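Local coordinates for cytochrome c-552/4 domain-containing protein (Ignicoccus hospitalis KIN4/I, PDB 4QO5) that binds eight c-type hemes as a membrane-associated archaeal multiheme cytochrome and probably takes part in electron transfer, at residues A[341-346]-A[368-373]; A[445-450]-A[514-519]; A[332-337]-A[379-384]. All blocks are in the same frame, centred on the assembly; numbering follows the deposited sequence.

Contact 1: residues A[341-346]-A[368-373]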
ATOM      1  N   GLU A 341      18.557  23.758  32.586  1.00 48.94           N
ATOM      2  CA  GLU A 341      18.053  24.961  33.249  1.00 56.44           C
ATOM      3  C   GLU A 341      18.236  26.235  32.417  1.00 57.58           C
ATOM      4  O   GLU A 341      17.447  27.177  32.531  1.00 58.97           O
ATOM      5  CB  GLU A 341      18.698  25.139  34.630  1.00 63.95           C
ATOM      6  CG  GLU A 341      18.131  26.318  35.421  1.00 73.47           C
ATOM      7  CD  GLU A 341      19.204  27.192  36.047  1.00 85.22           C
ATOM      8  OE1 GLU A 341      20.257  26.651  36.447  1.00 90.51           O
ATOM      9  OE2 GLU A 341      18.995  28.424  36.136  1.00 86.82           O
ATOM     10  N   SER A 342      19.274  26.271  31.586  1.00 56.57           N
ATOM     11  CA  SER A 342      19.528  27.453  30.769  1.00 57.68           C
ATOM     12  C   SER A 342      18.453  27.570  29.695  1.00 54.76           C
ATOM     13  O   SER A 342      18.040  28.668  29.325  1.00 54.30           O
ATOM     14  CB  SER A 342      20.920  27.401  30.136  1.00 59.93           C
ATOM     15  OG  SER A 342      20.922  26.603  28.967  1.00 63.41           O
ATOM     16  N   THR A 343      17.992  26.425  29.203  1.00 49.92           N
ATOM     17  CA  THR A 343      16.919  26.407  28.225  1.00 44.42           C
ATOM     18  C   THR A 343      15.591  26.770  28.883  1.00 42.96           C
ATOM     19  O   THR A 343      14.813  27.546  28.335  1.00 46.20           O
ATOM     20  CB  THR A 343      16.815  25.041  27.535  1.00 44.68           C
ATOM     21  OG1 THR A 343      18.039  24.772  26.839  1.00 44.34           O
ATOM     22  CG2 THR A 343      15.667  25.035  26.537  1.00 44.00           C
ATOM     23  N   ALA A 344      15.347  26.218  30.068  1.00 44.03           N
ATOM     24  CA  ALA A 344      14.125  26.510  30.815  1.00 50.17           C
ATOM     25  C   ALA A 344      14.013  27.996  31.146  1.00 53.20           C
ATOM     26  O   ALA A 344      12.930  28.579  31.082  1.00 49.78           O
ATOM     27  CB  ALA A 344      14.070  25.684  32.087  1.00 46.93           C
ATOM     28  N   GLU A 345      15.142  28.603  31.497  1.00 57.10           N
ATOM     29  CA  GLU A 345      15.177  30.026  31.810  1.00 64.56           C
ATOM     30  C   GLU A 345      14.838  30.864  30.585  1.00 61.02           C
ATOM     31  O   GLU A 345      14.095  31.840  30.677  1.00 64.20           O
ATOM     32  CB  GLU A 345      16.546  30.422  32.357  1.00 71.46           C
ATOM     33  CG  GLU A 345      16.471  31.384  33.527  1.00 81.94           C
ATOM     34  CD  GLU A 345      15.501  30.912  34.595  1.00 87.77           C
ATOM     35  OE1 GLU A 345      15.720  29.820  35.164  1.00 88.11           O
ATOM     36  OE2 GLU A 345      14.516  31.633  34.865  1.00 90.21           O
ATOM     37  N   ALA A 346      15.388  30.476  29.440  1.00 56.42           N
ATOM     38  CA  ALA A 346      15.090  31.145  28.178  1.00 55.40           C
ATOM     39  C   ALA A 346      13.610  30.994  27.817  1.00 56.82           C
ATOM     40  O   ALA A 346      12.987  31.934  27.319  1.00 59.25           O
ATOM     41  CB  ALA A 346      15.972  30.597  27.064  1.00 51.09           C
ATOM     42  N   SER A 368      17.254  14.270  25.972  1.00 26.98           N
ATOM     43  CA  SER A 368      16.478  15.311  26.647  1.00 28.23           C
ATOM     44  C   SER A 368      15.376  15.887  25.748  1.00 31.41           C
ATOM     45  O   SER A 368      15.359  15.648  24.539  1.00 30.75           O
ATOM     46  CB  SER A 368      17.398  16.432  27.116  1.00 31.13           C
ATOM     47  OG  SER A 368      18.187  16.931  26.045  1.00 32.15           O
ATOM     48  N   LEU A 369      14.467  16.655  26.344  1.00 32.30           N
ATOM     49  CA  LEU A 369      13.329  17.210  25.607  1.00 35.89           C
ATOM     50  C   LEU A 369      13.714  18.432  24.789  1.00 38.64           C
ATOM     51  O   LEU A 369      13.005  18.824  23.858  1.00 37.08           O
ATOM     52  CB  LEU A 369      12.201  17.581  26.569  1.00 32.70           C
ATOM     53  CG  LEU A 369      11.626  16.427  27.385  1.00 41.02           C
ATOM     54  CD1 LEU A 369      10.544  16.931  28.329  1.00 42.39           C
ATOM     55  CD2 LEU A 369      11.084  15.323  26.477  1.00 45.02           C
ATOM     56  N   ALA A 370      14.835  19.044  25.150  1.00 35.47           N
ATOM     57  CA  ALA A 370      15.308  20.233  24.460  1.00 34.70           C
ATOM     58  C   ALA A 370      16.823  20.280  24.575  1.00 39.22           C
ATOM     59  O   ALA A 370      17.385  19.761  25.540  1.00 35.67           O
ATOM     60  CB  ALA A 370      14.688  21.478  25.083  1.00 33.22           C
ATOM     61  N   PRO A 371      17.495  20.896  23.591  1.00 40.22           N
ATOM     62  CA  PRO A 371      18.945  21.045  23.735  1.00 40.43           C
ATOM     63  C   PRO A 371      19.267  22.135  24.752  1.00 45.96           C
ATOM     64  O   PRO A 371      18.371  22.873  25.159  1.00 47.72           O
ATOM     65  CB  PRO A 371      19.392  21.462  22.331  1.00 43.73           C
ATOM     66  CG  PRO A 371      18.190  22.126  21.732  1.00 43.55           C
ATOM     67  CD  PRO A 371      16.994  21.441  22.315  1.00 43.00           C
ATOM     68  N   ASP A 372      20.521  22.227  25.179  1.00 44.26           N
ATOM     69  CA  ASP A 372      20.921  23.317  26.056  1.00 51.33           C
ATOM     70  C   ASP A 372      21.169  24.536  25.177  1.00 56.68           C
ATOM     71  O   ASP A 372      21.918  24.463  24.206  1.00 54.36           O
ATOM     72  CB  ASP A 372      22.172  22.941  26.847  1.00 56.99           C
ATOM     73  CG  ASP A 372      22.488  23.930  27.960  1.00 64.30           C
ATOM     74  OD1 ASP A 372      22.074  25.108  27.876  1.00 69.23           O
ATOM     75  OD2 ASP A 372      23.144  23.514  28.938  1.00 63.34           O
ATOM     76  N   ILE A 373      20.524  25.649  25.515  1.00 57.21           N
ATOM     77  CA  ILE A 373      20.536  26.832  24.663  1.00 61.51           C
ATOM     78  C   ILE A 373      21.928  27.460  24.587  1.00 69.28           C
ATOM     79  O   ILE A 373      22.298  28.043  23.567  1.00 69.73           O
ATOM     80  CB  ILE A 373      19.468  27.870  25.104  1.00 60.33           C
ATOM     81  CG1 ILE A 373      19.270  28.933  24.020  1.00 66.41           C
ATOM     82  CG2 ILE A 373      19.828  28.499  26.441  1.00 57.85           C
ATOM     83  CD1 ILE A 373      17.861  29.482  23.955  1.00 66.91           C
TER
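Two hydrogen bonds grip the hydroxyl of Thr343, one given and one received. As donor, OG1 of Thr343 reaches O of Pro371 at 2.6 Å, lying in the carbonyl plane on a lone pair; as acceptor, the same OG1 takes the amide N of Ile373 at 2.9 Å, a weak bond bent to 128° at the hydrogen. The two partners bracket Asp372, so one hydroxyl of a buried threonine ties down the loop on both sides of that residue, more firmly at Pro371. It is placed for this by chi1 of -61°, which sets OG1 beside its own backbone N and turns CG2 anti to that N, toward CB of Ala370 4.0 Å away. The arrangement joins the first turn of helix 341-349 to the irregular chain running from strand 362-363 toward helix 393-407, at the periphery of the subunit and away from the hemes. Further along the helix, CB of Ala346 meets CD1 of Ile373 at 3.8 Å, with CG1 of Ile373 anti to its backbone N and carrying CD1 to the alanine. CG2 of Ile373 turns back to within 3.4 Å of O of Ser342. OD1 of Asp372 accepts the amide N of Lys374, and Ile373 packs on Met152 of the second subunit.

Contact 2: residues A[445-450]-A[514-519]; sequences WQSGLA and LWEAAR
In the segment 514-519, part of helix 498-520, Trp515 carries nearly all of the contact. With CG anti to the backbone N, its indole extends from the helix to the place where helix 413-447 ends and the chain turns. NE1 of Trp515 donates to O of Ser447 at 3.2 Å in an almost straight bond, 170° at the hydrogen, and the acceptor lies in the indole plane. Relative to the carbonyl plane of Ser447, however, the donor stands 62° out and is not on a lone pair. Leu449 lies over one ring face: its CB sits 3.8 Å from the centroid of the five-membered ring, only 11° off the normal, a CH-pi contact. Its CD1 continues across the ring junction, 3.7 Å from CD2 of Trp515. The leucine and the indole run past each other in opposite directions. Between these partners, Gly448 leaves the helix with positive phi, and its O approaches CZ2 of Trp515 at 3.7 Å. Glu516 follows, its chain bent at chi2 so that OE2 comes 3.6 Å from CB of Ser447. The O atoms of Gly448 and Leu449 accept hydrogen bonds from Arg513 of the third subunit, which also packs on Trp515, so the turn belongs to the trimer interface. An N-H bond at the ring edge and an aliphatic group over one face would together restrict how the indole can shift or tilt, while the carbonyls beyond Ser447 are used between subunits.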
ATOM      1  N   TRP A 445      -0.155  24.067  26.637  1.00 27.90           N
ATOM      2  CA  TRP A 445      -0.328  23.791  28.054  1.00 29.88           C
ATOM      3  C   TRP A 445      -0.376  25.095  28.847  1.00 34.09           C
ATOM      4  O   TRP A 445      -1.168  25.238  29.773  1.00 39.09           O
ATOM      5  CB  TRP A 445       0.799  22.902  28.571  1.00 31.98           C
ATOM      6  CG  TRP A 445       0.718  21.482  28.128  1.00 32.27           C
ATOM      7  CD1 TRP A 445      -0.410  20.778  27.790  1.00 30.34           C
ATOM      8  CD2 TRP A 445       1.817  20.579  27.976  1.00 30.99           C
ATOM      9  NE1 TRP A 445      -0.072  19.494  27.435  1.00 32.18           N
ATOM     10  CE2 TRP A 445       1.290  19.346  27.548  1.00 28.32           C
ATOM     11  CE3 TRP A 445       3.199  20.694  28.170  1.00 31.20           C
ATOM     12  CZ2 TRP A 445       2.097  18.237  27.295  1.00 32.06           C
ATOM     13  CZ3 TRP A 445       3.999  19.589  27.924  1.00 32.34           C
ATOM     14  CH2 TRP A 445       3.449  18.380  27.486  1.00 34.83           C
ATOM     15  N   GLN A 446       0.465  26.048  28.459  1.00 32.50           N
ATOM     16  CA  GLN A 446       0.522  27.349  29.122  1.00 34.28           C
ATOM     17  C   GLN A 446      -0.776  28.142  28.995  1.00 40.22           C
ATOM     18  O   GLN A 446      -1.157  28.868  29.911  1.00 42.63           O
ATOM     19  CB  GLN A 446       1.674  28.178  28.549  1.00 37.28           C
ATOM     20  CG  GLN A 446       2.006  29.419  29.358  1.00 41.86           C
ATOM     21  CD  GLN A 446       2.812  29.106  30.602  1.00 46.27           C
ATOM     22  OE1 GLN A 446       3.831  28.415  30.544  1.00 46.84           O
ATOM     23  NE2 GLN A 446       2.364  29.624  31.739  1.00 49.57           N
ATOM     24  N   SER A 447      -1.447  28.009  27.856  1.00 38.79           N
ATOM     25  CA  SER A 447      -2.626  28.818  27.566  1.00 43.42           C
ATOM     26  C   SER A 447      -3.915  28.131  27.995  1.00 41.52           C
ATOM     27  O   SER A 447      -4.986  28.734  27.972  1.00 41.30           O
ATOM     28  CB  SER A 447      -2.693  29.159  26.074  1.00 42.82           C
ATOM     29  OG  SER A 447      -3.113  28.039  25.314  1.00 46.25           O
ATOM     30  N   GLY A 448      -3.811  26.864  28.374  1.00 38.94           N
ATOM     31  CA  GLY A 448      -4.963  26.127  28.856  1.00 35.26           C
ATOM     32  C   GLY A 448      -5.747  25.418  27.766  1.00 38.09           C
ATOM     33  O   GLY A 448      -6.830  24.904  28.017  1.00 41.32           O
ATOM     34  N   LEU A 449      -5.212  25.387  26.551  1.00 37.40           N
ATOM     35  CA  LEU A 449      -5.865  24.649  25.476  1.00 40.79           C
ATOM     36  C   LEU A 449      -5.792  23.150  25.758  1.00 42.11           C
ATOM     37  O   LEU A 449      -6.682  22.391  25.367  1.00 46.42           O
ATOM     38  CB  LEU A 449      -5.234  24.979  24.118  1.00 40.24           C
ATOM     39  CG  LEU A 449      -5.721  24.200  22.893  1.00 39.40           C
ATOM     40  CD1 LEU A 449      -7.227  24.349  22.696  1.00 35.32           C
ATOM     41  CD2 LEU A 449      -4.969  24.665  21.654  1.00 41.73           C
ATOM     42  N   ALA A 450      -4.731  22.739  26.449  1.00 35.10           N
ATOM     43  CA  ALA A 450      -4.551  21.347  26.841  1.00 33.33           C
ATOM     44  C   ALA A 450      -4.092  21.268  28.288  1.00 36.36           C
ATOM     45  O   ALA A 450      -3.519  22.223  28.812  1.00 37.48           O
ATOM     46  CB  ALA A 450      -3.548  20.659  25.930  1.00 31.48           C
ATOM     47  N   LEU A 514      -6.958  29.953  17.090  1.00 31.57           N
ATOM     48  CA  LEU A 514      -8.402  29.877  17.322  1.00 32.27           C
ATOM     49  C   LEU A 514      -8.713  29.962  18.807  1.00 34.26           C
ATOM     50  O   LEU A 514      -9.655  30.639  19.218  1.00 34.83           O
ATOM     51  CB  LEU A 514      -8.983  28.579  16.760  1.00 35.87           C
ATOM     52  CG  LEU A 514      -9.109  28.497  15.240  1.00 42.96           C
ATOM     53  CD1 LEU A 514      -9.645  27.137  14.824  1.00 42.13           C
ATOM     54  CD2 LEU A 514     -10.004  29.610  14.720  1.00 43.21           C
ATOM     55  N   TRP A 515      -7.911  29.269  19.606  1.00 32.29           N
ATOM     56  CA  TRP A 515      -8.084  29.282  21.052  1.00 33.70           C
ATOM     57  C   TRP A 515      -7.908  30.686  21.622  1.00 35.67           C
ATOM     58  O   TRP A 515      -8.727  31.147  22.414  1.00 36.15           O
ATOM     59  CB  TRP A 515      -7.122  28.296  21.711  1.00 33.65           C
ATOM     60  CG  TRP A 515      -7.261  28.197  23.196  1.00 36.82           C
ATOM     61  CD1 TRP A 515      -6.340  28.577  24.134  1.00 39.37           C
ATOM     62  CD2 TRP A 515      -8.382  27.675  23.924  1.00 39.97           C
ATOM     63  NE1 TRP A 515      -6.819  28.324  25.397  1.00 38.80           N
ATOM     64  CE2 TRP A 515      -8.071  27.773  25.297  1.00 39.58           C
ATOM     65  CE3 TRP A 515      -9.617  27.132  23.548  1.00 41.85           C
ATOM     66  CZ2 TRP A 515      -8.947  27.348  26.294  1.00 40.34           C
ATOM     67  CZ3 TRP A 515     -10.487  26.714  24.542  1.00 45.56           C
ATOM     68  CH2 TRP A 515     -10.147  26.826  25.899  1.00 41.51           C
ATOM     69  N   GLU A 516      -6.849  31.370  21.206  1.00 39.80           N
ATOM     70  CA  GLU A 516      -6.607  32.734  21.671  1.00 45.62           C
ATOM     71  C   GLU A 516      -7.688  33.707  21.205  1.00 43.60           C
ATOM     72  O   GLU A 516      -8.069  34.611  21.947  1.00 45.29           O
ATOM     73  CB  GLU A 516      -5.222  33.223  21.241  1.00 46.76           C
ATOM     74  CG  GLU A 516      -4.092  32.639  22.076  1.00 57.62           C
ATOM     75  CD  GLU A 516      -4.299  32.844  23.571  1.00 64.50           C
ATOM     76  OE1 GLU A 516      -4.403  34.012  24.003  1.00 70.22           O
ATOM     77  OE2 GLU A 516      -4.357  31.837  24.312  1.00 61.42           O
ATOM     78  N   ALA A 517      -8.178  33.519  19.982  1.00 40.49           N
ATOM     79  CA  ALA A 517      -9.244  34.364  19.454  1.00 42.77           C
ATOM     80  C   ALA A 517     -10.533  34.176  20.247  1.00 47.26           C
ATOM     81  O   ALA A 517     -11.277  35.131  20.462  1.00 51.85           O
ATOM     82  CB  ALA A 517      -9.478  34.082  17.976  1.00 40.90           C
ATOM     83  N   ALA A 518     -10.784  32.944  20.685  1.00 46.50           N
ATOM     84  CA  ALA A 518     -11.960  32.632  21.495  1.00 55.46           C
ATOM     85  C   ALA A 518     -11.849  33.161  22.926  1.00 61.22           C
ATOM     86  O   ALA A 518     -12.859  33.341  23.602  1.00 61.94           O
ATOM     87  CB  ALA A 518     -12.215  31.126  21.509  1.00 51.03           C
ATOM     88  N   ARG A 519     -10.623  33.396  23.388  1.00 64.78           N
ATOM     89  CA  ARG A 519     -10.393  33.915  24.735  1.00 67.07           C
ATOM     90  C   ARG A 519     -10.416  35.442  24.760  1.00 72.73           C
ATOM     91  O   ARG A 519     -11.198  36.047  25.493  1.00 76.92           O
ATOM     92  CB  ARG A 519      -9.061  33.404  25.290  1.00 65.54           C
TER

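Contact 3: residues A[332-337]-A[379-384]; sequences FKLSVE and LYATLP
CB of Ala381 sits among the buried side chains of Leu334 and Val336, 3.9 Å from CB of Leu334 and 4.0 Å from CB of Val336. CG2 of Val336, anti to its backbone N, approaches O of Leu379 at 3.4 Å. Leu334 and Leu383 lie side by side and point the same way, their CD2 tips 3.7 Å apart; Leu334 also packs on Pro326 and Pro366, near His331, which contributes to a heme site. Between these groups the two segments run roughly antiparallel and join in a single beta bridge, the hydrogen-bonded pair Ser335 and Thr382. N of Ser335 donates to O of Thr382 at 3.0 Å, in the carbonyl plane, and N of Thr382 returns a bond to O of Ser335 at 2.9 Å from above the carbonyl plane of Ser335. Val336 bonds by its backbone to Leu363, so consecutive residues pair with different partners, Ser335 with 379-384 and Val336 with strand 362-363. Farther out, CD of Pro384 rests against O of Lys333 at 3.3 Å, while Glu337 and Leu379 cross obliquely. Waters line the polar edge: one donates to O of Lys333 and O of Thr382, another to O of Ser335 beside OG1 of Thr382, and a third accepts from N of Glu337 and donates to O of Tyr380.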
ATOM      1  N   PHE A 332      14.434   0.429  28.689  1.00 22.07           N
ATOM      2  CA  PHE A 332      13.688   0.873  29.873  1.00 24.15           C
ATOM      3  C   PHE A 332      14.617   1.268  31.034  1.00 26.36           C
ATOM      4  O   PHE A 332      14.180   1.852  32.019  1.00 27.85           O
ATOM      5  CB  PHE A 332      12.671  -0.200  30.336  1.00 29.73           C
ATOM      6  CG  PHE A 332      13.299  -1.523  30.688  1.00 25.38           C
ATOM      7  CD1 PHE A 332      13.668  -1.813  32.002  1.00 28.61           C
ATOM      8  CD2 PHE A 332      13.545  -2.470  29.699  1.00 25.04           C
ATOM      9  CE1 PHE A 332      14.262  -3.021  32.328  1.00 28.13           C
ATOM     10  CE2 PHE A 332      14.145  -3.683  30.020  1.00 24.40           C
ATOM     11  CZ  PHE A 332      14.508  -3.957  31.336  1.00 24.30           C
ATOM     12  N   LYS A 333      15.904   0.966  30.903  1.00 26.14           N
ATOM     13  CA  LYS A 333      16.881   1.308  31.942  1.00 28.63           C
ATOM     14  C   LYS A 333      17.563   2.659  31.716  1.00 26.52           C
ATOM     15  O   LYS A 333      18.350   3.118  32.552  1.00 27.94           O
ATOM     16  CB  LYS A 333      17.940   0.212  32.047  1.00 29.76           C
ATOM     17  CG  LYS A 333      17.404  -1.085  32.619  1.00 34.92           C
ATOM     18  CD  LYS A 333      18.507  -2.104  32.818  1.00 35.33           C
ATOM     19  CE  LYS A 333      17.987  -3.311  33.595  1.00 41.59           C
ATOM     20  NZ  LYS A 333      19.092  -4.260  33.902  1.00 42.47           N
ATOM     21  N   LEU A 334      17.269   3.283  30.584  1.00 23.89           N
ATOM     22  CA  LEU A 334      17.862   4.569  30.252  1.00 23.72           C
ATOM     23  C   LEU A 334      17.222   5.672  31.089  1.00 28.92           C
ATOM     24  O   LEU A 334      16.023   5.626  31.371  1.00 29.33           O
ATOM     25  CB  LEU A 334      17.672   4.878  28.761  1.00 23.02           C
ATOM     26  CG  LEU A 334      18.381   3.965  27.757  1.00 23.23           C
ATOM     27  CD1 LEU A 334      17.969   4.327  26.342  1.00 25.03           C
ATOM     28  CD2 LEU A 334      19.915   4.068  27.913  1.00 25.96           C
ATOM     29  N   SER A 335      18.014   6.669  31.471  1.00 25.41           N
ATOM     30  CA  SER A 335      17.498   7.815  32.215  1.00 26.89           C
ATOM     31  C   SER A 335      18.247   9.080  31.808  1.00 29.66           C
ATOM     32  O   SER A 335      19.473   9.108  31.831  1.00 29.02           O
ATOM     33  CB  SER A 335      17.651   7.593  33.722  1.00 33.09           C
ATOM     34  OG  SER A 335      17.162   8.710  34.446  1.00 38.44           O
ATOM     35  N   VAL A 336      17.510  10.127  31.448  1.00 30.66           N
ATOM     36  CA  VAL A 336      18.121  11.372  30.981  1.00 28.27           C
ATOM     37  C   VAL A 336      17.567  12.576  31.752  1.00 29.85           C
ATOM     38  O   VAL A 336      16.413  12.572  32.169  1.00 30.25           O
ATOM     39  CB  VAL A 336      17.899  11.552  29.446  1.00 27.16           C
ATOM     40  CG1 VAL A 336      16.416  11.802  29.118  1.00 27.17           C
ATOM     41  CG2 VAL A 336      18.769  12.669  28.892  1.00 28.41           C
ATOM     42  N   GLU A 337      18.396  13.594  31.966  1.00 30.87           N
ATOM     43  CA  GLU A 337      17.895  14.885  32.426  1.00 32.65           C
ATOM     44  C   GLU A 337      16.999  15.489  31.339  1.00 36.78           C
ATOM     45  O   GLU A 337      17.407  15.612  30.184  1.00 37.78           O
ATOM     46  CB  GLU A 337      19.055  15.831  32.735  1.00 44.98           C
ATOM     47  CG  GLU A 337      19.133  16.258  34.189  1.00 59.75           C
ATOM     48  CD  GLU A 337      20.376  17.072  34.481  1.00 69.18           C
ATOM     49  OE1 GLU A 337      21.364  16.929  33.727  1.00 67.97           O
ATOM     50  OE2 GLU A 337      20.362  17.853  35.459  1.00 75.13           O
ATOM     51  N   LEU A 379      21.205  16.541  25.915  1.00 34.72           N
ATOM     52  CA  LEU A 379      21.766  15.666  26.943  1.00 37.66           C
ATOM     53  C   LEU A 379      21.384  14.227  26.604  1.00 32.27           C
ATOM     54  O   LEU A 379      20.269  13.970  26.121  1.00 29.29           O
ATOM     55  CB  LEU A 379      21.239  16.054  28.323  1.00 39.25           C
ATOM     56  CG  LEU A 379      21.547  17.501  28.726  1.00 44.28           C
ATOM     57  CD1 LEU A 379      20.773  17.905  29.968  1.00 43.92           C
ATOM     58  CD2 LEU A 379      23.039  17.689  28.939  1.00 43.52           C
ATOM     59  N   TYR A 380      22.306  13.292  26.831  1.00 28.78           N
ATOM     60  CA  TYR A 380      22.058  11.891  26.502  1.00 27.63           C
ATOM     61  C   TYR A 380      21.884  11.095  27.786  1.00 26.22           C
ATOM     62  O   TYR A 380      22.430  11.453  28.829  1.00 26.93           O
ATOM     63  CB  TYR A 380      23.215  11.292  25.702  1.00 32.01           C
ATOM     64  CG  TYR A 380      23.460  11.896  24.336  1.00 35.76           C
ATOM     65  CD1 TYR A 380      22.428  12.458  23.600  1.00 37.19           C
ATOM     66  CD2 TYR A 380      24.736  11.883  23.779  1.00 41.29           C
ATOM     67  CE1 TYR A 380      22.664  13.010  22.335  1.00 38.88           C
ATOM     68  CE2 TYR A 380      24.983  12.424  22.529  1.00 41.89           C
ATOM     69  CZ  TYR A 380      23.946  12.987  21.811  1.00 42.80           C
ATOM     70  OH  TYR A 380      24.205  13.520  20.563  1.00 43.94           O
ATOM     71  N   ALA A 381      21.137  10.003  27.692  1.00 24.38           N
ATOM     72  CA  ALA A 381      20.790   9.188  28.850  1.00 25.68           C
ATOM     73  C   ALA A 381      21.991   8.460  29.420  1.00 25.80           C
ATOM     74  O   ALA A 381      22.977   8.223  28.722  1.00 26.93           O
ATOM     75  CB  ALA A 381      19.702   8.170  28.467  1.00 25.65           C
ATOM     76  N   THR A 382      21.888   8.089  30.692  1.00 25.08           N
ATOM     77  CA  THR A 382      22.830   7.168  31.308  1.00 25.99           C
ATOM     78  C   THR A 382      22.106   5.883  31.713  1.00 27.21           C
ATOM     79  O   THR A 382      20.876   5.818  31.713  1.00 24.91           O
ATOM     80  CB  THR A 382      23.488   7.782  32.553  1.00 31.19           C
ATOM     81  OG1 THR A 382      22.472   8.283  33.428  1.00 35.00           O
ATOM     82  CG2 THR A 382      24.407   8.931  32.157  1.00 34.97           C
ATOM     83  N   LEU A 383      22.883   4.857  32.035  1.00 30.34           N
ATOM     84  CA  LEU A 383      22.353   3.599  32.556  1.00 25.28           C
ATOM     85  C   LEU A 383      22.434   3.615  34.091  1.00 28.72           C
ATOM     86  O   LEU A 383      23.050   4.512  34.666  1.00 29.12           O
ATOM     87  CB  LEU A 383      23.147   2.430  31.959  1.00 25.42           C
ATOM     88  CG  LEU A 383      22.865   2.131  30.487  1.00 35.28           C
ATOM     89  CD1 LEU A 383      23.870   1.114  29.962  1.00 33.59           C
ATOM     90  CD2 LEU A 383      21.415   1.635  30.289  1.00 33.62           C
ATOM     91  N   PRO A 384      21.794   2.636  34.767  1.00 25.84           N
ATOM     92  CA  PRO A 384      21.775   2.658  36.234  1.00 26.44           C
ATOM     93  C   PRO A 384      23.141   2.681  36.920  1.00 29.38           C
ATOM     94  O   PRO A 384      23.227   3.186  38.025  1.00 30.28           O
ATOM     95  CB  PRO A 384      21.028   1.370  36.586  1.00 27.42           C
ATOM     96  CG  PRO A 384      20.068   1.220  35.469  1.00 25.38           C
ATOM     97  CD  PRO A 384      20.830   1.653  34.235  1.00 29.40           C
TER
HETATM   98  O   HOH W   1      19.443   4.745  34.304  1.00 32.69           O
HETATM   99  O   HOH W   2      21.213  11.125  33.169  1.00 43.73           O
HETATM  100  O   HOH W   3      21.370  13.043  31.360  1.00 42.27           O

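How the contacts relate
Contact 1 is nested within the chain loop that contact 3 closes, and the two touch where N of Ser368 probably hydrogen-bonds to O of Leu379; strand 336-337 leads on to helix 341-349. Both are partly buried. Contact 3, nearest the hemes, pairs backbone with backbone around aliphatic side chains and waters, whereas contact 1, farther out, relies on one threonine hydroxyl reading loop backbone. Contact 2 lies later in the chain, about 24 Å from contact 1 and 34 Å from contact 3 between centres. It is a surface contact between the turn that ends helix 413-447 and helix 498-520, built on an indole. Contact 3 meets no other subunit, contact 1 meets one, and contact 2 meets both.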